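Local coordinates for GTP-binding protein (Thermus thermophilus, PDB 2DBY), which binds GDP and is probably an ATPase of the Obg family that associates with the 70S ribosome and its large subunit, at residues 47-59 and 328-340. Sequence-based numbering, arbitrary orientation.
Sequences DERLYALQRTFAK and PWDKLVEAGGWAR
Arg49 lays its aliphatic stem across one face of the Trp329 indole, CG and CD lying over the ring system, with CD 3.5 Å from the centroid of the five-membered ring in a CH-pi contact. The chain bends at chi3 (-65°), and the guanidinium stands almost perpendicular to the indole. Its CZ lies too far from the ring for more than a weak cation-pi attraction. Two nitrogens hold that group side-on to Asp47: NE meets OD2 in the guanidinium plane, NH2 meets OD1 at 2.8 Å, and NH1 reaches Asp358 in a second salt bridge. OD2 of Asp47 also N-caps helix 48-57 through Arg49 N.

Farther along, Val333 is a knob among Ala52, Leu53, Arg55 and Thr56, its CG2 lying 3.8 Å from Leu53 CD2. Leu332 points CD2 at the edge of the Phe57 ring, 3.6 Å from CZ. Phe57 CE2 comes within 3.5 Å of Trp338 CD1, the rings oblique at 41°, while Trp338 NE1 bonds to Ala290 O. Thr56 CG2, anti to the backbone N, rests on Gly336 C at 3.6 Å.

Helix 48-57 of the G-domain region thus packs on helix 329-335 of the C-terminal region, which belongs to a TGS-type, ubiquitin-like family, their axes 29° from parallel. No direct hydrogen bond joins the two segments; one water joins Thr56 OG1 to Val333 O, and a second binds Gly336 O and, weakly, Thr56 O, leaving apolar packing and the Arg49–indole contact to carry the direct contact between the two segments.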
loop_
_atom_site.group_PDB
_atom_site.type_symbol
_atom_site.label_atom_id
_atom_site.label_comp_id
_atom_site.label_asym_id
_atom_site.label_seq_id
_atom_site.Cartn_x
_atom_site.Cartn_y
_atom_site.Cartn_z
ATOM N N ASP A 47 1.136 -9.687 12.215
ATOM C CA ASP A 47 2.258 -10.448 11.674
ATOM C C ASP A 47 2.710 -11.467 12.721
ATOM O O ASP A 47 3.275 -11.100 13.763
ATOM C CB ASP A 47 3.389 -9.479 11.310
ATOM C CG ASP A 47 4.550 -10.160 10.587
ATOM O OD1 ASP A 47 5.319 -9.442 9.912
ATOM O OD2 ASP A 47 4.706 -11.402 10.697
ATOM N N GLU A 48 2.415 -12.740 12.451
ATOM C CA GLU A 48 2.770 -13.826 13.364
ATOM C C GLU A 48 4.275 -13.961 13.578
ATOM O O GLU A 48 4.714 -14.523 14.587
ATOM C CB GLU A 48 2.216 -15.163 12.836
ATOM C CG GLU A 48 0.723 -15.336 13.016
ATOM C CD GLU A 48 0.349 -15.502 14.465
ATOM O OE1 GLU A 48 0.717 -16.533 15.072
ATOM O OE2 GLU A 48 -0.296 -14.593 15.007
ATOM N N ARG A 49 5.073 -13.466 12.636
ATOM C CA ARG A 49 6.523 -13.563 12.798
ATOM C C ARG A 49 6.951 -12.759 14.022
ATOM O O ARG A 49 7.958 -13.067 14.663
ATOM C CB ARG A 49 7.228 -13.058 11.538
ATOM C CG ARG A 49 6.929 -13.922 10.314
ATOM C CD ARG A 49 7.463 -13.298 9.025
ATOM N NE ARG A 49 6.786 -12.030 8.706
ATOM C CZ ARG A 49 7.051 -11.285 7.638
ATOM N NH1 ARG A 49 7.968 -11.673 6.775
ATOM N NH2 ARG A 49 6.416 -10.130 7.445
ATOM N N LEU A 50 6.176 -11.734 14.372
ATOM C CA LEU A 50 6.515 -10.960 15.556
ATOM C C LEU A 50 6.436 -11.860 16.791
ATOM O O LEU A 50 7.280 -11.776 17.684
ATOM C CB LEU A 50 5.535 -9.802 15.742
ATOM C CG LEU A 50 5.678 -8.670 14.735
ATOM C CD1 LEU A 50 4.484 -7.717 14.909
ATOM C CD2 LEU A 50 7.002 -7.916 15.006
ATOM N N TYR A 51 5.405 -12.700 16.858
ATOM C CA TYR A 51 5.234 -13.581 18.010
ATOM C C TYR A 51 6.256 -14.700 18.017
ATOM O O TYR A 51 6.681 -15.148 19.089
ATOM C CB TYR A 51 3.816 -14.158 18.030
ATOM C CG TYR A 51 2.814 -13.070 18.322
ATOM C CD1 TYR A 51 2.860 -12.380 19.533
ATOM C CD2 TYR A 51 1.909 -12.645 17.350
ATOM C CE1 TYR A 51 2.043 -11.285 19.776
ATOM C CE2 TYR A 51 1.083 -11.544 17.582
ATOM C CZ TYR A 51 1.164 -10.868 18.798
ATOM O OH TYR A 51 0.386 -9.754 19.031
ATOM N N ALA A 52 6.646 -15.142 16.827
ATOM C CA ALA A 52 7.650 -16.190 16.689
ATOM C C ALA A 52 8.977 -15.643 17.250
ATOM O O ALA A 52 9.668 -16.332 17.997
ATOM C CB ALA A 52 7.813 -16.585 15.211
ATOM N N LEU A 53 9.325 -14.411 16.888
ATOM C CA LEU A 53 10.548 -13.776 17.397
ATOM C C LEU A 53 10.439 -13.520 18.884
ATOM O O LEU A 53 11.417 -13.657 19.633
ATOM C CB LEU A 53 10.794 -12.463 16.665
ATOM C CG LEU A 53 11.314 -12.728 15.260
ATOM C CD1 LEU A 53 11.177 -11.461 14.403
ATOM C CD2 LEU A 53 12.757 -13.209 15.342
ATOM N N GLN A 54 9.240 -13.157 19.321
ATOM C CA GLN A 54 8.997 -12.895 20.721
ATOM C C GLN A 54 9.284 -14.144 21.554
ATOM O O GLN A 54 9.888 -14.036 22.605
ATOM C CB GLN A 54 7.554 -12.444 20.944
ATOM C CG GLN A 54 7.143 -12.352 22.410
ATOM C CD GLN A 54 5.667 -12.012 22.577
ATOM O OE1 GLN A 54 4.801 -12.803 22.225
ATOM N NE2 GLN A 54 5.380 -10.828 23.105
ATOM N N ARG A 55 8.863 -15.323 21.097
ATOM C CA ARG A 55 9.134 -16.533 21.883
ATOM C C ARG A 55 10.638 -16.803 21.906
ATOM O O ARG A 55 11.193 -17.230 22.928
ATOM C CB ARG A 55 8.407 -17.768 21.314
ATOM C CG ARG A 55 8.830 -19.059 22.024
ATOM C CD ARG A 55 8.524 -20.326 21.236
ATOM N NE ARG A 55 9.292 -20.466 19.997
ATOM C CZ ARG A 55 10.574 -20.820 19.915
ATOM N NH1 ARG A 55 11.285 -21.080 21.014
ATOM N NH2 ARG A 55 11.140 -20.941 18.712
ATOM N N THR A 56 11.302 -16.550 20.786
ATOM C CA THR A 56 12.741 -16.765 20.703
ATOM C C THR A 56 13.516 -15.931 21.721
ATOM O O THR A 56 14.502 -16.398 22.288
ATOM C CB THR A 56 13.263 -16.432 19.289
ATOM O OG1 THR A 56 12.712 -17.361 18.346
ATOM C CG2 THR A 56 14.796 -16.500 19.237
ATOM N N PHE A 57 13.062 -14.709 21.981
ATOM C CA PHE A 57 13.774 -13.841 22.908
ATOM C C PHE A 57 13.202 -13.746 24.320
ATOM O O PHE A 57 13.674 -12.965 25.142
ATOM C CB PHE A 57 13.937 -12.453 22.267
ATOM C CG PHE A 57 14.862 -12.451 21.072
ATOM C CD1 PHE A 57 14.367 -12.499 19.765
ATOM C CD2 PHE A 57 16.239 -12.453 21.257
ATOM C CE1 PHE A 57 15.237 -12.550 18.660
ATOM C CE2 PHE A 57 17.117 -12.507 20.166
ATOM C CZ PHE A 57 16.618 -12.556 18.867
ATOM N N ALA A 58 12.197 -14.563 24.606
ATOM C CA ALA A 58 11.588 -14.582 25.921
ATOM C C ALA A 58 12.474 -15.424 26.820
ATOM O O ALA A 58 12.881 -16.520 26.442
ATOM C CB ALA A 58 10.201 -15.191 25.849
ATOM N N LYS A 59 12.778 -14.902 28.001
ATOM C CA LYS A 59 13.611 -15.623 28.955
ATOM C C LYS A 59 13.012 -15.532 30.354
ATOM O O LYS A 59 12.466 -14.497 30.745
ATOM C CB LYS A 59 15.034 -15.064 28.930
ATOM C CG LYS A 59 15.716 -15.236 27.582
ATOM C CD LYS A 59 15.654 -16.693 27.135
ATOM C CE LYS A 59 16.013 -16.868 25.669
ATOM N NZ LYS A 59 15.851 -18.293 25.249
ATOM N N PRO A 328 17.628 -13.598 8.149
ATOM C CA PRO A 328 16.205 -13.850 7.889
ATOM C C PRO A 328 15.563 -14.219 9.220
ATOM O O PRO A 328 16.140 -14.975 10.003
ATOM C CB PRO A 328 16.234 -15.030 6.947
ATOM C CG PRO A 328 17.514 -14.837 6.198
ATOM C CD PRO A 328 18.483 -14.380 7.242
ATOM N N TRP A 329 14.364 -13.711 9.480
ATOM C CA TRP A 329 13.733 -13.980 10.759
ATOM C C TRP A 329 13.618 -15.464 11.074
ATOM O O TRP A 329 13.753 -15.864 12.226
ATOM C CB TRP A 329 12.325 -13.362 10.809
ATOM C CG TRP A 329 11.349 -14.121 9.959
ATOM C CD1 TRP A 329 11.167 -13.998 8.608
ATOM C CD2 TRP A 329 10.483 -15.178 10.385
ATOM N NE1 TRP A 329 10.250 -14.908 8.166
ATOM C CE2 TRP A 329 9.812 -15.650 9.236
ATOM C CE3 TRP A 329 10.213 -15.780 11.624
ATOM C CZ2 TRP A 329 8.887 -16.694 9.284
ATOM C CZ3 TRP A 329 9.281 -16.829 11.668
ATOM C CH2 TRP A 329 8.638 -17.266 10.504
ATOM N N ASP A 330 13.360 -16.272 10.052
ATOM C CA ASP A 330 13.178 -17.699 10.268
ATOM C C ASP A 330 14.466 -18.382 10.711
ATOM O O ASP A 330 14.428 -19.360 11.462
ATOM C CB ASP A 330 12.649 -18.374 9.006
ATOM C CG ASP A 330 13.462 -18.035 7.783
ATOM O OD1 ASP A 330 13.799 -18.951 7.005
ATOM O OD2 ASP A 330 13.756 -16.848 7.591
ATOM N N LYS A 331 15.598 -17.855 10.257
ATOM C CA LYS A 331 16.887 -18.432 10.630
ATOM C C LYS A 331 17.255 -17.971 12.036
ATOM O O LYS A 331 17.940 -18.689 12.772
ATOM C CB LYS A 331 17.977 -18.017 9.627
ATOM C CG LYS A 331 17.735 -18.468 8.198
ATOM C CD LYS A 331 17.508 -19.966 8.074
ATOM C CE LYS A 331 18.757 -20.787 8.426
ATOM N NZ LYS A 331 18.496 -22.261 8.306
ATOM N N LEU A 332 16.828 -16.770 12.423
ATOM C CA LEU A 332 17.115 -16.313 13.776
ATOM C C LEU A 332 16.284 -17.190 14.726
ATOM O O LEU A 332 16.744 -17.598 15.798
ATOM C CB LEU A 332 16.732 -14.834 13.959
ATOM C CG LEU A 332 17.073 -14.187 15.305
ATOM C CD1 LEU A 332 18.576 -14.395 15.624
ATOM C CD2 LEU A 332 16.739 -12.680 15.240
ATOM N N VAL A 333 15.042 -17.463 14.336
ATOM C CA VAL A 333 14.173 -18.299 15.164
ATOM C C VAL A 333 14.735 -19.730 15.218
ATOM O O VAL A 333 14.784 -20.346 16.287
ATOM C CB VAL A 333 12.730 -18.341 14.597
ATOM C CG1 VAL A 333 11.874 -19.371 15.348
ATOM C CG2 VAL A 333 12.087 -16.938 14.743
ATOM N N GLU A 334 15.137 -20.253 14.068
ATOM C CA GLU A 334 15.669 -21.619 14.022
ATOM C C GLU A 334 16.923 -21.757 14.884
ATOM O O GLU A 334 17.120 -22.782 15.546
ATOM C CB GLU A 334 15.988 -22.031 12.586
ATOM C CG GLU A 334 16.520 -23.472 12.486
ATOM C CD GLU A 334 16.751 -23.903 11.053
ATOM O OE1 GLU A 334 17.119 -25.081 10.833
ATOM O OE2 GLU A 334 16.563 -23.068 10.142
ATOM N N ALA A 335 17.774 -20.734 14.875
ATOM C CA ALA A 335 18.998 -20.764 15.680
ATOM C C ALA A 335 18.717 -20.639 17.180
ATOM O O ALA A 335 19.393 -21.271 18.000
ATOM C CB ALA A 335 19.941 -19.655 15.239
ATOM N N GLY A 336 17.740 -19.810 17.545
ATOM C CA GLY A 336 17.388 -19.634 18.940
ATOM C C GLY A 336 17.874 -18.340 19.586
ATOM O O GLY A 336 17.731 -18.151 20.792
ATOM N N GLY A 337 18.420 -17.437 18.785
ATOM C CA GLY A 337 18.906 -16.181 19.325
ATOM C C GLY A 337 20.048 -15.640 18.489
ATOM O O GLY A 337 20.483 -16.284 17.540
ATOM N N TRP A 338 20.531 -14.450 18.843
ATOM C CA TRP A 338 21.614 -13.821 18.108
ATOM C C TRP A 338 22.940 -14.527 18.338
ATOM O O TRP A 338 23.660 -14.818 17.384
ATOM C CB TRP A 338 21.771 -12.363 18.522
ATOM C CG TRP A 338 20.739 -11.435 17.969
ATOM C CD1 TRP A 338 19.732 -10.829 18.656
ATOM C CD2 TRP A 338 20.655 -10.961 16.622
ATOM N NE1 TRP A 338 19.024 -9.993 17.819
ATOM C CE2 TRP A 338 19.570 -10.057 16.564
ATOM C CE3 TRP A 338 21.393 -11.208 15.461
ATOM C CZ2 TRP A 338 19.207 -9.402 15.395
ATOM C CZ3 TRP A 338 21.026 -10.551 14.284
ATOM C CH2 TRP A 338 19.939 -9.659 14.266
ATOM N N ALA A 339 23.254 -14.795 19.602
ATOM C CA ALA A 339 24.515 -15.465 19.944
ATOM C C ALA A 339 24.559 -16.831 19.257
ATOM O O ALA A 339 25.581 -17.227 18.686
ATOM C CB ALA A 339 24.617 -15.619 21.446
ATOM N N ARG A 340 23.438 -17.549 19.311
ATOM C CA ARG A 340 23.347 -18.855 18.680
ATOM C C ARG A 340 23.406 -18.805 17.162
ATOM O O ARG A 340 24.026 -19.657 16.541
ATOM C CB ARG A 340 22.077 -19.572 19.143
ATOM C CG ARG A 340 22.149 -20.005 20.592
ATOM C CD ARG A 340 21.739 -21.455 20.736
ATOM N NE ARG A 340 20.326 -21.587 21.055
ATOM C CZ ARG A 340 19.649 -22.732 20.992
ATOM N NH1 ARG A 340 20.257 -23.850 20.614
ATOM N NH2 ARG A 340 18.362 -22.758 21.316
HETATM O O HOH W 1 13.777 -19.847 18.588
HETATM O O HOH W 2 17.952 -16.320 22.838
#